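Local coordinates for diaminopimelate decarboxylase (Phaeodactylum tricornutum, PDB 7JPJ), which probably removes a carboxylate from diaminopimelate to make lysine, using pyridoxal 5'-phosphate as cofactor and working as an obligate dimer, at residues A410-V415 / L423-Q428; G25-Y30 / A290-V295. All coordinates share one frame; numbering follows the deposited sequence.

Interaction 1. Residues A410-V415 / L423-Q428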
loop_
_atom_site.group_PDB
_atom_site.type_symbol
_atom_site.label_atom_id
_atom_site.label_comp_id
_atom_site.label_asym_id
_atom_site.label_seq_id
_atom_site.Cartn_x
_atom_site.Cartn_y
_atom_site.Cartn_z
ATOM N N ALA A 410 0.962 -9.414 9.941
ATOM C CA ALA A 410 1.404 -10.799 10.008
ATOM C C ALA A 410 2.717 -10.917 10.783
ATOM O O ALA A 410 3.547 -10.003 10.763
ATOM C CB ALA A 410 1.579 -11.373 8.604
ATOM N N PRO A 411 2.928 -12.033 11.476
ATOM C CA PRO A 411 4.197 -12.244 12.182
ATOM C C PRO A 411 5.333 -12.539 11.214
ATOM O O PRO A 411 5.140 -12.724 10.012
ATOM C CB PRO A 411 3.903 -13.449 13.080
ATOM C CG PRO A 411 2.816 -14.178 12.378
ATOM C CD PRO A 411 1.970 -13.123 11.724
ATOM N N GLU A 412 6.544 -12.582 11.766
ATOM C CA GLU A 412 7.746 -12.885 11.002
ATOM C C GLU A 412 8.504 -14.021 11.672
ATOM O O GLU A 412 8.638 -14.052 12.899
ATOM C CB GLU A 412 8.655 -11.657 10.872
ATOM C CG GLU A 412 8.223 -10.679 9.794
ATOM C CD GLU A 412 8.975 -9.361 9.866
ATOM O OE1 GLU A 412 9.355 -8.952 10.985
ATOM O OE2 GLU A 412 9.183 -8.732 8.805
ATOM N N VAL A 413 8.999 -14.952 10.860
ATOM C CA VAL A 413 9.704 -16.132 11.341
ATOM C C VAL A 413 11.068 -16.190 10.669
ATOM O O VAL A 413 11.210 -15.818 9.499
ATOM C CB VAL A 413 8.895 -17.420 11.067
ATOM C CG1 VAL A 413 9.659 -18.656 11.520
ATOM C CG2 VAL A 413 7.545 -17.352 11.756
ATOM N N LEU A 414 12.072 -16.641 11.417
ATOM C CA LEU A 414 13.420 -16.857 10.906
ATOM C C LEU A 414 13.733 -18.346 10.946
ATOM O O LEU A 414 13.549 -18.994 11.982
ATOM C CB LEU A 414 14.444 -16.074 11.730
ATOM C CG LEU A 414 15.848 -15.902 11.145
ATOM C CD1 LEU A 414 15.806 -15.043 9.892
ATOM C CD2 LEU A 414 16.790 -15.302 12.180
ATOM N N VAL A 415 14.203 -18.888 9.826
ATOM C CA VAL A 415 14.529 -20.305 9.704
ATOM C C VAL A 415 16.047 -20.436 9.676
ATOM O O VAL A 415 16.699 -20.022 8.709
ATOM C CB VAL A 415 13.892 -20.933 8.458
ATOM C CG1 VAL A 415 13.887 -22.443 8.577
ATOM C CG2 VAL A 415 12.475 -20.412 8.273
ATOM N N LEU A 423 10.596 -17.236 15.998
ATOM C CA LEU A 423 9.746 -16.064 15.842
ATOM C C LEU A 423 10.562 -14.801 16.091
ATOM O O LEU A 423 11.248 -14.689 17.111
ATOM C CB LEU A 423 8.561 -16.142 16.806
ATOM C CG LEU A 423 7.420 -15.128 16.682
ATOM C CD1 LEU A 423 6.757 -15.214 15.319
ATOM C CD2 LEU A 423 6.397 -15.351 17.788
ATOM N N ILE A 424 10.505 -13.857 15.153
ATOM C CA ILE A 424 11.203 -12.584 15.282
ATOM C C ILE A 424 10.254 -11.394 15.322
ATOM O O ILE A 424 10.709 -10.259 15.496
ATOM C CB ILE A 424 12.251 -12.396 14.166
ATOM C CG1 ILE A 424 11.606 -12.528 12.789
ATOM C CG2 ILE A 424 13.373 -13.402 14.318
ATOM C CD1 ILE A 424 12.594 -12.414 11.654
ATOM N N ARG A 425 8.950 -11.619 15.166
ATOM C CA ARG A 425 7.950 -10.566 15.333
ATOM C C ARG A 425 6.615 -11.249 15.579
ATOM O O ARG A 425 6.090 -11.909 14.679
ATOM C CB ARG A 425 7.881 -9.661 14.111
ATOM C CG ARG A 425 7.070 -8.388 14.338
ATOM C CD ARG A 425 7.096 -7.496 13.110
ATOM N NE ARG A 425 6.161 -7.940 12.079
ATOM C CZ ARG A 425 6.081 -7.401 10.867
ATOM N NH1 ARG A 425 6.889 -6.404 10.529
ATOM N NH2 ARG A 425 5.203 -7.865 9.988
ATOM N N LYS A 426 6.073 -11.094 16.781
ATOM C CA LYS A 426 4.802 -11.724 17.103
ATOM C C LYS A 426 3.662 -11.046 16.351
ATOM O O LYS A 426 3.746 -9.876 15.970
ATOM C CB LYS A 426 4.546 -11.682 18.612
ATOM C CG LYS A 426 4.615 -10.294 19.235
ATOM C CD LYS A 426 4.344 -10.353 20.736
ATOM C CE LYS A 426 4.546 -8.997 21.403
ATOM N NZ LYS A 426 4.234 -9.040 22.862
ATOM N N ARG A 427 2.594 -11.808 16.124
ATOM C CA ARG A 427 1.434 -11.276 15.427
ATOM C C ARG A 427 0.850 -10.098 16.192
ATOM O O ARG A 427 0.819 -10.087 17.426
ATOM C CB ARG A 427 0.376 -12.366 15.248
ATOM C CG ARG A 427 -0.842 -11.935 14.440
ATOM C CD ARG A 427 -1.853 -13.068 14.306
ATOM N NE ARG A 427 -1.212 -14.340 13.978
ATOM C CZ ARG A 427 -0.903 -14.724 12.743
ATOM N NH1 ARG A 427 -1.181 -13.942 11.709
ATOM N NH2 ARG A 427 -0.318 -15.895 12.543
ATOM N N GLN A 428 0.397 -9.095 15.448
ATOM C CA GLN A 428 -0.234 -7.933 16.054
ATOM C C GLN A 428 -1.623 -8.293 16.569
ATOM O O GLN A 428 -2.328 -9.118 15.979
ATOM C CB GLN A 428 -0.314 -6.801 15.031
ATOM C CG GLN A 428 -0.677 -5.445 15.589
ATOM C CD GLN A 428 -0.777 -4.404 14.497
ATOM O OE1 GLN A 428 -1.133 -4.717 13.364
ATOM N NE2 GLN A 428 -0.450 -3.160 14.827
#
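Glu412 and Arg425 face each other as an antiparallel hydrogen-bonded pair. Glu412 N donates to Arg425 O (3.0 Å). In return Glu412 O receives Ile424 N at 2.9 Å and, weakly, Arg425 N, which makes Ile424 and Arg425 the doubled side of a classic beta bulge; beyond it the register has shifted by one and Val413 pairs with Leu423.

The charged contact is a stack. The Glu412 carboxylate lies over one face of the Arg425 guanidinium, the planes 19° apart, with Glu412 OE1 3.5 Å from Arg425 NE, so this salt bridge rests on charge and no N-H points at the oxygen. A bend at chi3 (80°) turns the guanidinium of Arg425 toward the Ala410 carbonyl. There Arg425 NH2 meets Ala410 O in the guanidinium plane at 2.8 Å, almost straight (177°). An alanine in place of Arg425 would probably leave Ala410 O without this donor and the Glu412 carboxylate without its stacked positive charge. Asn64, Tyr32 and Ser397 also bond that carboxylate.

The Pro411 ring packs against a second flat charged group: its CD sits over one face of the Arg427 guanidinium, 3.3 Å from Arg427 NH1. Among the apolar pairs, Leu423 CD1 reaches Pro411 CB (4.0 Å) and Ile424 CG2 packs on Leu414 CB.

Strand 412-415 runs between strand 29-33, parallel to it, and strand 421-423, antiparallel. Pro411 and Val413 touch Ala24 of helix 14-24, and Ile424 and Lys426 make backbone hydrogen bonds to the second subunit.

Interaction 2. Residues G25-Y30 / A290-V295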
loop_
_atom_site.group_PDB
_atom_site.type_symbol
_atom_site.label_atom_id
_atom_site.label_comp_id
_atom_site.label_asym_id
_atom_site.label_seq_id
_atom_site.Cartn_x
_atom_site.Cartn_y
_atom_site.Cartn_z
ATOM N N GLY A 25 2.035 -19.337 15.319
ATOM C CA GLY A 25 0.671 -19.453 15.796
ATOM C C GLY A 25 -0.394 -19.459 14.724
ATOM O O GLY A 25 -1.557 -19.168 15.025
ATOM N N GLY A 26 -0.043 -19.782 13.486
ATOM C CA GLY A 26 -0.989 -19.851 12.394
ATOM C C GLY A 26 -0.564 -18.984 11.230
ATOM O O GLY A 26 0.451 -18.291 11.266
ATOM N N THR A 27 -1.371 -19.030 10.179
ATOM C CA THR A 27 -1.149 -18.277 8.956
ATOM C C THR A 27 -1.980 -17.001 8.956
ATOM O O THR A 27 -3.004 -16.913 9.640
ATOM C CB THR A 27 -1.504 -19.136 7.734
ATOM O OG1 THR A 27 -2.663 -19.930 8.020
ATOM C CG2 THR A 27 -0.339 -20.052 7.367
ATOM N N PRO A 28 -1.563 -15.967 8.204
ATOM C CA PRO A 28 -0.357 -15.879 7.372
ATOM C C PRO A 28 0.890 -15.483 8.155
ATOM O O PRO A 28 0.779 -15.081 9.313
ATOM C CB PRO A 28 -0.723 -14.795 6.360
ATOM C CG PRO A 28 -1.626 -13.895 7.116
ATOM C CD PRO A 28 -2.408 -14.768 8.065
ATOM N N LEU A 29 2.058 -15.593 7.525
ATOM C CA LEU A 29 3.308 -15.213 8.169
ATOM C C LEU A 29 4.371 -14.983 7.106
ATOM O O LEU A 29 4.259 -15.459 5.974
ATOM C CB LEU A 29 3.771 -16.278 9.169
ATOM C CG LEU A 29 4.032 -17.678 8.603
ATOM C CD1 LEU A 29 5.526 -17.952 8.436
ATOM C CD2 LEU A 29 3.386 -18.732 9.488
ATOM N N TYR A 30 5.402 -14.235 7.488
ATOM C CA TYR A 30 6.594 -14.054 6.672
ATOM C C TYR A 30 7.677 -15.000 7.174
ATOM O O TYR A 30 7.930 -15.075 8.381
ATOM C CB TYR A 30 7.108 -12.615 6.729
ATOM C CG TYR A 30 6.152 -11.544 6.241
ATOM C CD1 TYR A 30 6.023 -11.262 4.887
ATOM C CD2 TYR A 30 5.409 -10.787 7.141
ATOM C CE1 TYR A 30 5.164 -10.274 4.442
ATOM C CE2 TYR A 30 4.546 -9.798 6.704
ATOM C CZ TYR A 30 4.429 -9.543 5.356
ATOM O OH TYR A 30 3.575 -8.558 4.920
ATOM N N ALA A 290 9.586 -15.212 2.235
ATOM C CA ALA A 290 8.459 -15.869 1.594
ATOM C C ALA A 290 7.209 -15.691 2.438
ATOM O O ALA A 290 7.252 -15.833 3.663
ATOM C CB ALA A 290 8.730 -17.362 1.376
ATOM N N LEU A 291 6.097 -15.382 1.772
ATOM C CA LEU A 291 4.800 -15.330 2.432
ATOM C C LEU A 291 4.205 -16.731 2.500
ATOM O O LEU A 291 4.126 -17.433 1.486
ATOM C CB LEU A 291 3.855 -14.385 1.688
ATOM C CG LEU A 291 2.398 -14.376 2.162
ATOM C CD1 LEU A 291 2.270 -13.720 3.530
ATOM C CD2 LEU A 291 1.497 -13.694 1.147
ATOM N N VAL A 292 3.791 -17.137 3.696
ATOM C CA VAL A 292 3.231 -18.462 3.941
ATOM C C VAL A 292 1.790 -18.273 4.394
ATOM O O VAL A 292 1.539 -17.720 5.472
ATOM C CB VAL A 292 4.041 -19.243 4.983
ATOM C CG1 VAL A 292 3.509 -20.656 5.120
ATOM C CG2 VAL A 292 5.511 -19.257 4.606
ATOM N N SER A 293 0.845 -18.731 3.577
ATOM C CA SER A 293 -0.575 -18.597 3.866
ATOM C C SER A 293 -1.279 -19.925 3.620
ATOM O O SER A 293 -0.696 -20.877 3.092
ATOM C CB SER A 293 -1.220 -17.494 3.015
ATOM O OG SER A 293 -1.261 -17.869 1.649
ATOM N N LYS A 294 -2.550 -19.978 4.005
ATOM C CA LYS A 294 -3.377 -21.157 3.815
ATOM C C LYS A 294 -4.517 -20.845 2.856
ATOM O O LYS A 294 -5.005 -19.712 2.789
ATOM C CB LYS A 294 -3.937 -21.673 5.149
ATOM C CG LYS A 294 -3.164 -22.863 5.711
ATOM C CD LYS A 294 -3.643 -23.268 7.104
ATOM C CE LYS A 294 -2.468 -23.506 8.051
ATOM N NZ LYS A 294 -2.103 -24.950 8.157
ATOM N N VAL A 295 -4.928 -21.865 2.104
ATOM C CA VAL A 295 -6.086 -21.772 1.220
ATOM C C VAL A 295 -7.326 -21.964 2.090
ATOM O O VAL A 295 -7.658 -23.085 2.481
ATOM C CB VAL A 295 -6.023 -22.797 0.085
ATOM C CG1 VAL A 295 -7.147 -22.554 -0.909
ATOM C CG2 VAL A 295 -4.669 -22.736 -0.606
#
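Thr27 lays its methyl on the strand 290-295, Thr27 CG2 standing 3.5 Å from Val292 O and also close to Ser293 CA. It follows Gly25, the first residue beyond helix 14-24, which has positive phi, and Gly26, whose backbone angles would jam a CB against the preceding carbonyl oxygen. The Thr27 side chain crosses that of Lys294 at about a right angle; Thr27 OG1 lies 3.6 Å from Lys294 CE and is hydrogen-bonded to Asp313, whose carboxylate also accepts Lys294 N.

Pro28, after a cis peptide bond, brings its CA to 3.3 Å from Val292 O in a CA-H...O contact. Its CB makes a looser apolar contact with Leu291 CD1.

From Leu29 the chain is a strand, and with Val292 it forms an antiparallel hydrogen-bonded pair. Leu29 N reaches Val292 O at 3.0 Å through a bent N-H...O. The return bond, Val292 N to Leu29 O at 2.9 Å, is much straighter (171°). The pair joins strand 29-33, close to the N-terminus, to strand 289-300 of the mixed beta sheet, which is separate from the parallel barrel sheet of the pyridoxal-binding domain, as in fold-type III decarboxylases. Leu29 and Val292 project side by side on one face of the sheet. With chi1 at 60°, Leu29 CG sits between its own backbone N and carbonyl carbon, a setting that places it 3.9 Å from Val292 CB. Cys20, Ile21 and Ala24 of helix 14-24 pack on Leu29.

Tyr30 pairs with Leu291 without hydrogen bonds, their side chains on the other face. Tyr30 CA approaches Ala290 O at 3.6 Å, and the Tyr30 hydroxyl is hydrogen-bonded to Asp318 O.

In the fold
Interactions 1 and 2 have centres 10 Å apart and share one mixed sheet: strand 29-33 lies between strand 289-300, antiparallel to it, and strand 412-415, parallel to it. Tyr30 joins the two, with probable backbone hydrogen bonds from Val413 N to Tyr30 O (2.7 Å) and from Tyr30 N to Pro411 O (3.0 Å). A second tie is Arg427 of interaction 1, whose NH1 bonds Pro28 O and whose NH2 reaches Gly26 O weakly in the 25-30 segment. Both contacts lie away from the d-lysine pocket, which includes Lys240, Val241, Arg243 and Arg321, and from Cys357, the predicted proton donor.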